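Local coordinates for protein 303aa long hypothetical esterase (Sulfolobus tokodaii, PDB 3AIN) that hydrolyses carboxylic ester bonds, as a thermostable carboxylesterase resembling hormone-sensitive lipase, and forms a dimer, at residues 48-53 / 101-106; 190-195 / 317-322; 212-215 / 220-223. The protein carries 1 engineered substitution. All blocks are in the same frame, centred on the assembly; numbering follows the deposited sequence.

In the fold
The three contacts sit in different regions of one alpha/beta hydrolase subunit. Interaction 1 comes first along the chain, between helix 43-54 and the loop that follows strand 92-96. Interaction 2 joins the sheet strand 192-196 to the last helix, 303-321, and interaction 3 falls in sequence between its two halves, at the start of helix 220-230. The centres of interactions 1 and 3 are about 20 Å apart, and helix 220-230 relates them, because its Phe226 packs on Leu103. Interaction 2 lies on the opposite side of the chain's centre from both, its centre about 28 Å and 32 Å from theirs. Interactions 1 and 3 thus lie among peripheral helices and loops, whereas interaction 2 packs the last helix on the sheet, close to the second subunit.

Interaction 1: 48-53 / 101-106; sequences SLFKQF and FVLGDI
The carboxylate of Asp105 is gripped from its own loop, OD1 by Ser108 OG and OD2 by the backbone N of Glu107, while Lys51 reaches across from helix 43-54. CE of Lys51 comes within 3.3 Å of Asp105 OD2, but the ammonium runs on past it, leaving NZ of Lys51 4.3 Å from the same oxygen. That is too long for a salt bridge, though the opposite charges probably still attract. A lysine suits this exposed helix face because its chain, extended beyond CG, can lie across the acid at about a right angle.

The apolar half belongs to Phe50, whose CB points at the loop. Leu103 CB stands over one face of the ring, offset toward the rim, in a CH-pi contact 4.2 Å from the centroid of the Phe50 ring. The leucine's other contact is CD1, 3.9 Å from Phe50 CE1. Next along, CD2 of Phe50 lies 3.7 Å from Gly104 N, so the ring rests obliquely on bare backbone. Glycine fits here, since its positive phi (74°) is one that residues with a side chain tolerate poorly. Replacing Phe50 with alanine would probably strip Leu103 of its aromatic cover and open a gap beside Gly104 between helix and loop.

Arg47, one turn back on the helix, adds a hydrogen bond from NE to Val102 O, and Leu103 also packs on Phe226 of helix 220-230. In this family the HGGG motif, which directly precedes Phe101 in the sequence, shapes the oxyanion hole. An N-terminal helix laid over the loop that follows it, beside a second helix, is consistent with the cap of hormone-sensitive lipase-like esterases.

Interaction 2: 190-195 / 317-322; sequences LKYQVL and RKVFYG
With its CG anti to the backbone N (chi1 -154°), Tyr192 turns its ring toward Val319, the two side chains crossing at a slant, while the valine's first torsion (chi1 77°) sets CG1 between its own backbone N and carbonyl carbon and so sends both methyls toward residues 190-195. This is the layering of the alpha/beta hydrolase fold: the C-terminal helix 303-321 packs on the sheet, here against strand 192-196.

Val319 CG1 meets Tyr192 CB at 4.0 Å, and its other methyl, CG2, lies 3.7 Å from Lys191 O. A branched, compact residue is apt here because each methyl finds a different partner on this segment. One residue along the helix, the ring of Phe320 receives the foot of Lys191, with CE1 of Phe320 4.1 Å from Lys191 CB. The ring also touches Ala165 of the neighbouring strand; the lysine offers it the start of its chain, CB and CG, while its amine leads away to water.

Polar ends are joined through water rather than directly. Lys191 NZ meets a water at 3.2 Å, a weak bond, and that water donates to Phe320 O near the helix end. Lys318 NZ forms salt bridges with Glu303 and Asp307 of the second subunit, tying this end of the helix to that subunit. It also donates to a second water, 2.9 Å from Lys318 NZ, which lies in the plane of the tyrosine ring at its edge and stands 2.7 Å from Tyr192 OH.

Interaction 3: 212-215 / 220-223; sequences NGEG and REHI
Arg220 meets Gly213 with both its backbone N and its side chain, joining the loop after helix 207-212 to the first turn of helix 220-230, a region that is probably part of the cap, as in hormone-sensitive lipase-like esterases. Arg220 N donates to Gly213 O at 2.9 Å, in the carbonyl plane and on a lone pair. The arginine chain, bent at chi2 and chi3, folds back so that CG of Arg220 comes 3.4 Å from Gly213 O and CD passes close to Gly213 CA. A side chain at position 213 would collide with CD, which makes glycine the fitting residue. The guanidinium end goes on to a cation-pi contact with Tyr210.

Beside this, Glu214 and Glu221 converge at about a right angle, each chain kinked at chi2 but in opposite senses (-73° and 76°). Their carboxylate planes lie 57° apart, and Glu214 OE2 stands 2.5 Å from Glu221 OE1. The arginine's charge is not close to Glu214: NE of Arg220 is 6.2 Å from Glu214 OE2.

Two carboxylates so near each other would repel if both were ionised. Their spacing therefore suggests that one probably holds a proton, its acidity lowered by the other in this solvent-facing pair.

Interaction 1: 48-53 / 101-106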
loop_
_atom_site.group_PDB
_atom_site.type_symbol
_atom_site.label_atom_id
_atom_site.label_comp_id
_atom_site.label_asym_id
_atom_site.label_seq_id
_atom_site.Cartn_x
_atom_site.Cartn_y
_atom_site.Cartn_z
ATOM N N SER A 48 1.121 7.794 -31.013
ATOM C CA SER A 48 1.998 8.970 -30.967
ATOM C C SER A 48 1.680 9.883 -29.784
ATOM O O SER A 48 2.590 10.299 -29.058
ATOM C CB SER A 48 1.893 9.777 -32.281
ATOM O OG SER A 48 2.720 10.920 -32.163
ATOM N N LEU A 49 0.394 10.152 -29.561
ATOM C CA LEU A 49 -0.049 10.944 -28.406
ATOM C C LEU A 49 0.453 10.404 -27.066
ATOM O O LEU A 49 0.872 11.179 -26.202
ATOM C CB LEU A 49 -1.571 11.080 -28.378
ATOM C CG LEU A 49 -2.203 12.099 -29.318
ATOM C CD1 LEU A 49 -3.718 11.975 -29.199
ATOM C CD2 LEU A 49 -1.743 13.525 -28.952
ATOM N N PHE A 50 0.438 9.081 -26.910
ATOM C CA PHE A 50 1.001 8.457 -25.681
ATOM C C PHE A 50 2.448 8.908 -25.481
ATOM O O PHE A 50 2.862 9.251 -24.360
ATOM C CB PHE A 50 0.960 6.922 -25.753
ATOM C CG PHE A 50 -0.244 6.291 -25.086
ATOM C CD1 PHE A 50 -1.540 6.697 -25.411
ATOM C CD2 PHE A 50 -0.076 5.222 -24.198
ATOM C CE1 PHE A 50 -2.657 6.008 -24.906
ATOM C CE2 PHE A 50 -1.186 4.552 -23.661
ATOM C CZ PHE A 50 -2.472 4.960 -24.005
ATOM N N LYS A 51 3.243 8.863 -26.548
ATOM C CA LYS A 51 4.667 9.241 -26.448
ATOM C C LYS A 51 4.808 10.736 -26.182
ATOM O O LYS A 51 5.646 11.172 -25.369
ATOM C CB LYS A 51 5.413 8.876 -27.737
ATOM C CG LYS A 51 5.354 7.382 -28.094
ATOM C CD LYS A 51 6.245 7.052 -29.285
ATOM C CE LYS A 51 5.953 5.614 -29.744
ATOM N NZ LYS A 51 6.348 5.387 -31.168
ATOM N N GLN A 52 3.969 11.533 -26.844
ATOM C CA GLN A 52 4.013 12.978 -26.644
ATOM C C GLN A 52 3.671 13.331 -25.201
ATOM O O GLN A 52 4.304 14.208 -24.606
ATOM C CB GLN A 52 3.039 13.686 -27.589
ATOM C CG GLN A 52 3.385 13.497 -29.053
ATOM C CD GLN A 52 2.358 14.138 -29.954
ATOM O OE1 GLN A 52 1.884 15.233 -29.653
ATOM N NE2 GLN A 52 1.858 13.380 -30.939
ATOM N N PHE A 53 2.588 12.742 -24.693
ATOM C CA PHE A 53 2.174 13.042 -23.325
ATOM C C PHE A 53 3.260 12.640 -22.333
ATOM O O PHE A 53 3.438 13.309 -21.317
ATOM C CB PHE A 53 0.845 12.378 -22.976
ATOM C CG PHE A 53 -0.352 13.240 -23.251
ATOM C CD1 PHE A 53 -0.592 14.375 -22.491
ATOM C CD2 PHE A 53 -1.303 12.850 -24.180
ATOM C CE1 PHE A 53 -1.698 15.184 -22.747
ATOM C CE2 PHE A 53 -2.406 13.654 -24.454
ATOM C CZ PHE A 53 -2.603 14.825 -23.737
ATOM N N PHE A 101 -3.474 -3.807 -25.131
ATOM C CA PHE A 101 -2.826 -4.648 -26.151
ATOM C C PHE A 101 -2.615 -3.949 -27.486
ATOM O O PHE A 101 -2.166 -4.590 -28.430
ATOM C CB PHE A 101 -3.579 -5.981 -26.386
ATOM C CG PHE A 101 -3.832 -6.772 -25.123
ATOM C CD1 PHE A 101 -2.806 -7.502 -24.528
ATOM C CD2 PHE A 101 -5.092 -6.752 -24.519
ATOM C CE1 PHE A 101 -3.015 -8.188 -23.321
ATOM C CE2 PHE A 101 -5.323 -7.467 -23.338
ATOM C CZ PHE A 101 -4.294 -8.188 -22.747
ATOM N N VAL A 102 -2.967 -2.670 -27.544
ATOM C CA VAL A 102 -2.996 -1.896 -28.806
ATOM C C VAL A 102 -2.039 -0.705 -28.744
ATOM O O VAL A 102 -1.464 -0.296 -29.772
ATOM C CB VAL A 102 -4.429 -1.420 -29.112
ATOM C CG1 VAL A 102 -4.447 -0.384 -30.288
ATOM C CG2 VAL A 102 -5.325 -2.656 -29.427
ATOM N N LEU A 103 -1.994 -0.073 -27.573
ATOM C CA LEU A 103 -1.317 1.199 -27.377
ATOM C C LEU A 103 -0.176 1.049 -26.380
ATOM O O LEU A 103 0.003 -0.011 -25.768
ATOM C CB LEU A 103 -2.297 2.258 -26.849
ATOM C CG LEU A 103 -3.593 2.350 -27.671
ATOM C CD1 LEU A 103 -4.573 3.197 -26.900
ATOM C CD2 LEU A 103 -3.252 2.982 -29.035
ATOM N N GLY A 104 0.571 2.132 -26.192
ATOM C CA GLY A 104 1.732 2.113 -25.305
ATOM C C GLY A 104 2.946 1.391 -25.864
ATOM O O GLY A 104 2.886 0.778 -26.938
ATOM N N ASP A 105 4.093 1.657 -25.248
ATOM C CA ASP A 105 5.367 1.207 -25.766
ATOM C C ASP A 105 6.456 1.619 -24.779
ATOM O O ASP A 105 6.174 2.266 -23.783
ATOM C CB ASP A 105 5.623 1.869 -27.116
ATOM C CG ASP A 105 5.969 3.313 -26.980
ATOM O OD1 ASP A 105 5.111 4.078 -26.494
ATOM O OD2 ASP A 105 7.119 3.663 -27.327
ATOM N N ILE A 106 7.691 1.247 -25.080
ATOM C CA ILE A 106 8.801 1.509 -24.175
ATOM C C ILE A 106 8.991 3.008 -23.917
ATOM O O ILE A 106 9.191 3.429 -22.769
ATOM C CB ILE A 106 10.108 0.934 -24.752
ATOM C CG1 ILE A 106 10.188 -0.566 -24.471
ATOM C CG2 ILE A 106 11.326 1.675 -24.180
ATOM C CD1 ILE A 106 11.292 -1.241 -25.288
#

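Interaction 2: 190-195 / 317-322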
loop_
_atom_site.group_PDB
_atom_site.type_symbol
_atom_site.label_atom_id
_atom_site.label_comp_id
_atom_site.label_asym_id
_atom_site.label_seq_id
_atom_site.Cartn_x
_atom_site.Cartn_y
_atom_site.Cartn_z
ATOM N N LEU A 190 10.009 -17.934 -10.591
ATOM C CA LEU A 190 10.034 -16.494 -10.370
ATOM C C LEU A 190 9.856 -16.160 -8.889
ATOM O O LEU A 190 9.142 -16.864 -8.174
ATOM C CB LEU A 190 8.873 -15.868 -11.148
ATOM C CG LEU A 190 8.839 -16.209 -12.631
ATOM C CD1 LEU A 190 7.573 -15.590 -13.262
ATOM C CD2 LEU A 190 10.091 -15.638 -13.276
ATOM N N LYS A 191 10.346 -14.987 -8.502
ATOM C CA LYS A 191 10.312 -14.555 -7.109
ATOM C C LYS A 191 8.953 -13.961 -6.751
ATOM O O LYS A 191 8.549 -14.021 -5.596
ATOM C CB LYS A 191 11.405 -13.524 -6.818
ATOM C CG LYS A 191 12.839 -14.089 -6.785
ATOM C CD LYS A 191 12.901 -15.421 -6.062
ATOM C CE LYS A 191 14.283 -16.056 -6.230
ATOM N NZ LYS A 191 15.152 -15.738 -5.069
ATOM N N TYR A 192 8.335 -13.257 -7.703
ATOM C CA TYR A 192 7.220 -12.381 -7.347
ATOM C C TYR A 192 6.486 -11.929 -8.619
ATOM O O TYR A 192 7.049 -11.950 -9.720
ATOM C CB TYR A 192 7.773 -11.158 -6.601
ATOM C CG TYR A 192 6.788 -10.490 -5.651
ATOM C CD1 TYR A 192 6.596 -10.977 -4.357
ATOM C CD2 TYR A 192 6.057 -9.382 -6.053
ATOM C CE1 TYR A 192 5.695 -10.363 -3.470
ATOM C CE2 TYR A 192 5.130 -8.784 -5.183
ATOM C CZ TYR A 192 4.991 -9.253 -3.889
ATOM O OH TYR A 192 4.079 -8.662 -3.012
ATOM N N GLN A 193 5.227 -11.545 -8.471
ATOM C CA GLN A 193 4.510 -10.913 -9.593
ATOM C C GLN A 193 3.783 -9.664 -9.064
ATOM O O GLN A 193 3.093 -9.721 -8.050
ATOM C CB GLN A 193 3.518 -11.901 -10.237
ATOM C CG GLN A 193 2.519 -12.539 -9.254
ATOM C CD GLN A 193 1.609 -13.558 -9.931
ATOM O OE1 GLN A 193 1.111 -13.322 -11.028
ATOM N NE2 GLN A 193 1.438 -14.732 -9.296
ATOM N N VAL A 194 3.959 -8.547 -9.759
ATOM C CA VAL A 194 3.293 -7.290 -9.373
ATOM C C VAL A 194 2.230 -6.939 -10.429
ATOM O O VAL A 194 2.575 -6.751 -11.594
ATOM C CB VAL A 194 4.305 -6.144 -9.391
ATOM C CG1 VAL A 194 3.590 -4.800 -9.088
ATOM C CG2 VAL A 194 5.437 -6.417 -8.358
ATOM N N LEU A 195 0.950 -7.054 -10.055
ATOM C CA LEU A 195 -0.150 -6.917 -11.020
ATOM C C LEU A 195 -0.893 -5.629 -10.678
ATOM O O LEU A 195 -1.489 -5.524 -9.609
ATOM C CB LEU A 195 -1.117 -8.117 -10.913
ATOM C CG LEU A 195 -0.410 -9.492 -10.980
ATOM C CD1 LEU A 195 -1.454 -10.596 -10.933
ATOM C CD2 LEU A 195 0.412 -9.617 -12.289
ATOM N N ARG A 317 11.921 -4.926 -2.937
ATOM C CA ARG A 317 13.150 -4.885 -2.120
ATOM C C ARG A 317 13.124 -5.981 -1.072
ATOM O O ARG A 317 14.143 -6.644 -0.804
ATOM C CB ARG A 317 13.365 -3.514 -1.482
ATOM C CG ARG A 317 13.788 -2.463 -2.490
ATOM C CD ARG A 317 14.116 -1.122 -1.831
ATOM N NE ARG A 317 12.920 -0.343 -1.510
ATOM C CZ ARG A 317 12.491 -0.108 -0.273
ATOM N NH1 ARG A 317 13.139 -0.619 0.765
ATOM N NH2 ARG A 317 11.365 0.563 -0.072
ATOM N N LYS A 318 11.958 -6.171 -0.465
ATOM C CA LYS A 318 11.792 -7.231 0.531
ATOM C C LYS A 318 12.076 -8.598 -0.087
ATOM O O LYS A 318 12.819 -9.421 0.492
ATOM C CB LYS A 318 10.373 -7.190 1.131
ATOM C CG LYS A 318 10.005 -8.390 2.000
ATOM C CD LYS A 318 8.492 -8.412 2.330
ATOM C CE LYS A 318 7.673 -8.943 1.137
ATOM N NZ LYS A 318 6.242 -9.207 1.504
ATOM N N VAL A 319 11.388 -8.918 -1.184
ATOM C CA VAL A 319 11.542 -10.259 -1.756
ATOM C C VAL A 319 12.937 -10.504 -2.347
ATOM O O VAL A 319 13.447 -11.609 -2.236
ATOM C CB VAL A 319 10.424 -10.623 -2.783
ATOM C CG1 VAL A 319 10.663 -9.939 -4.118
ATOM C CG2 VAL A 319 10.367 -12.139 -2.984
ATOM N N PHE A 320 13.551 -9.490 -2.951
ATOM C CA PHE A 320 14.869 -9.674 -3.593
ATOM C C PHE A 320 15.973 -9.642 -2.540
ATOM O O PHE A 320 16.884 -10.473 -2.559
ATOM C CB PHE A 320 15.150 -8.572 -4.621
ATOM C CG PHE A 320 14.371 -8.714 -5.907
ATOM C CD1 PHE A 320 14.208 -9.954 -6.507
ATOM C CD2 PHE A 320 13.957 -7.575 -6.592
ATOM C CE1 PHE A 320 13.484 -10.069 -7.707
ATOM C CE2 PHE A 320 13.312 -7.682 -7.832
ATOM C CZ PHE A 320 13.084 -8.929 -8.374
ATOM N N TYR A 321 15.881 -8.702 -1.605
ATOM C CA TYR A 321 17.037 -8.336 -0.785
ATOM C C TYR A 321 16.868 -8.635 0.705
ATOM O O TYR A 321 17.825 -8.527 1.468
ATOM C CB TYR A 321 17.441 -6.883 -0.993
ATOM C CG TYR A 321 17.617 -6.470 -2.426
ATOM C CD1 TYR A 321 18.481 -7.149 -3.277
ATOM C CD2 TYR A 321 16.877 -5.419 -2.948
ATOM C CE1 TYR A 321 18.617 -6.766 -4.612
ATOM C CE2 TYR A 321 17.066 -4.972 -4.270
ATOM C CZ TYR A 321 17.868 -5.709 -5.117
ATOM O OH TYR A 321 18.106 -5.238 -6.393
ATOM N N GLY A 322 15.649 -8.961 1.127
ATOM C CA GLY A 322 15.346 -9.084 2.550
ATOM C C GLY A 322 15.231 -7.746 3.270
ATOM O O GLY A 322 15.124 -7.703 4.497
HETATM O O HOH W 1 16.507 -13.131 -3.814
HETATM O O HOH W 2 4.133 -9.410 -0.456
#

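Interaction 3: 212-215 / 220-223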
loop_
_atom_site.group_PDB
_atom_site.type_symbol
_atom_site.label_atom_id
_atom_site.label_comp_id
_atom_site.label_asym_id
_atom_site.label_seq_id
_atom_site.Cartn_x
_atom_site.Cartn_y
_atom_site.Cartn_z
ATOM N N ASN A 212 -18.693 1.433 -12.835
ATOM C CA ASN A 212 -17.531 2.260 -13.182
ATOM C C ASN A 212 -17.251 2.232 -14.684
ATOM O O ASN A 212 -16.238 2.752 -15.145
ATOM C CB ASN A 212 -16.267 1.802 -12.409
ATOM C CG ASN A 212 -16.453 1.840 -10.898
ATOM O OD1 ASN A 212 -15.942 0.979 -10.171
ATOM N ND2 ASN A 212 -17.015 2.929 -10.409
ATOM N N GLY A 213 -18.176 1.682 -15.471
ATOM C CA GLY A 213 -17.914 1.495 -16.911
ATOM C C GLY A 213 -18.091 2.729 -17.791
ATOM O O GLY A 213 -17.814 2.679 -19.004
ATOM N N GLU A 214 -18.640 3.801 -17.219
ATOM C CA GLU A 214 -18.577 5.145 -17.858
ATOM C C GLU A 214 -18.111 6.217 -16.880
ATOM O O GLU A 214 -18.280 6.084 -15.662
ATOM C CB GLU A 214 -19.946 5.548 -18.446
ATOM C CG GLU A 214 -20.547 4.508 -19.383
ATOM C CD GLU A 214 -19.840 4.425 -20.729
ATOM O OE1 GLU A 214 -19.052 5.346 -21.058
ATOM O OE2 GLU A 214 -19.921 3.359 -21.369
ATOM N N GLY A 215 -17.475 7.263 -17.415
ATOM C CA GLY A 215 -17.115 8.430 -16.615
ATOM C C GLY A 215 -15.777 8.375 -15.905
ATOM O O GLY A 215 -15.425 9.310 -15.176
ATOM N N ARG A 220 -16.541 1.032 -20.971
ATOM C CA ARG A 220 -17.019 -0.162 -21.674
ATOM C C ARG A 220 -16.651 -0.155 -23.145
ATOM O O ARG A 220 -16.308 -1.201 -23.704
ATOM C CB ARG A 220 -18.544 -0.271 -21.570
ATOM C CG ARG A 220 -19.080 -0.198 -20.163
ATOM C CD ARG A 220 -18.817 -1.487 -19.440
ATOM N NE ARG A 220 -19.158 -2.660 -20.248
ATOM C CZ ARG A 220 -20.313 -3.322 -20.157
ATOM N NH1 ARG A 220 -21.276 -2.878 -19.355
ATOM N NH2 ARG A 220 -20.486 -4.455 -20.834
ATOM N N GLU A 221 -16.938 0.966 -23.806
ATOM C CA GLU A 221 -16.659 1.085 -25.231
ATOM C C GLU A 221 -15.181 0.799 -25.548
ATOM O O GLU A 221 -14.871 0.102 -26.508
ATOM C CB GLU A 221 -17.055 2.477 -25.732
ATOM C CG GLU A 221 -18.571 2.675 -25.864
ATOM C CD GLU A 221 -19.287 2.877 -24.528
ATOM O OE1 GLU A 221 -18.634 3.189 -23.507
ATOM O OE2 GLU A 221 -20.534 2.879 -24.536
ATOM N N HIS A 222 -14.273 1.321 -24.728
ATOM C CA HIS A 222 -12.847 0.996 -24.891
ATOM C C HIS A 222 -12.572 -0.488 -24.705
ATOM O O HIS A 222 -11.789 -1.081 -25.450
ATOM C CB HIS A 222 -11.998 1.782 -23.905
ATOM C CG HIS A 222 -12.126 3.259 -24.063
ATOM N ND1 HIS A 222 -12.031 4.131 -23.000
ATOM C CD2 HIS A 222 -12.469 4.012 -25.136
ATOM C CE1 HIS A 222 -12.232 5.365 -23.429
ATOM N NE2 HIS A 222 -12.461 5.324 -24.728
ATOM N N ILE A 223 -13.066 -1.036 -23.600
ATOM C CA ILE A 223 -12.812 -2.443 -23.310
ATOM C C ILE A 223 -13.289 -3.351 -24.453
ATOM O O ILE A 223 -12.522 -4.202 -24.931
ATOM C CB ILE A 223 -13.473 -2.859 -21.977
ATOM C CG1 ILE A 223 -12.800 -2.114 -20.804
ATOM C CG2 ILE A 223 -13.352 -4.358 -21.829
ATOM C CD1 ILE A 223 -13.557 -2.222 -19.442
#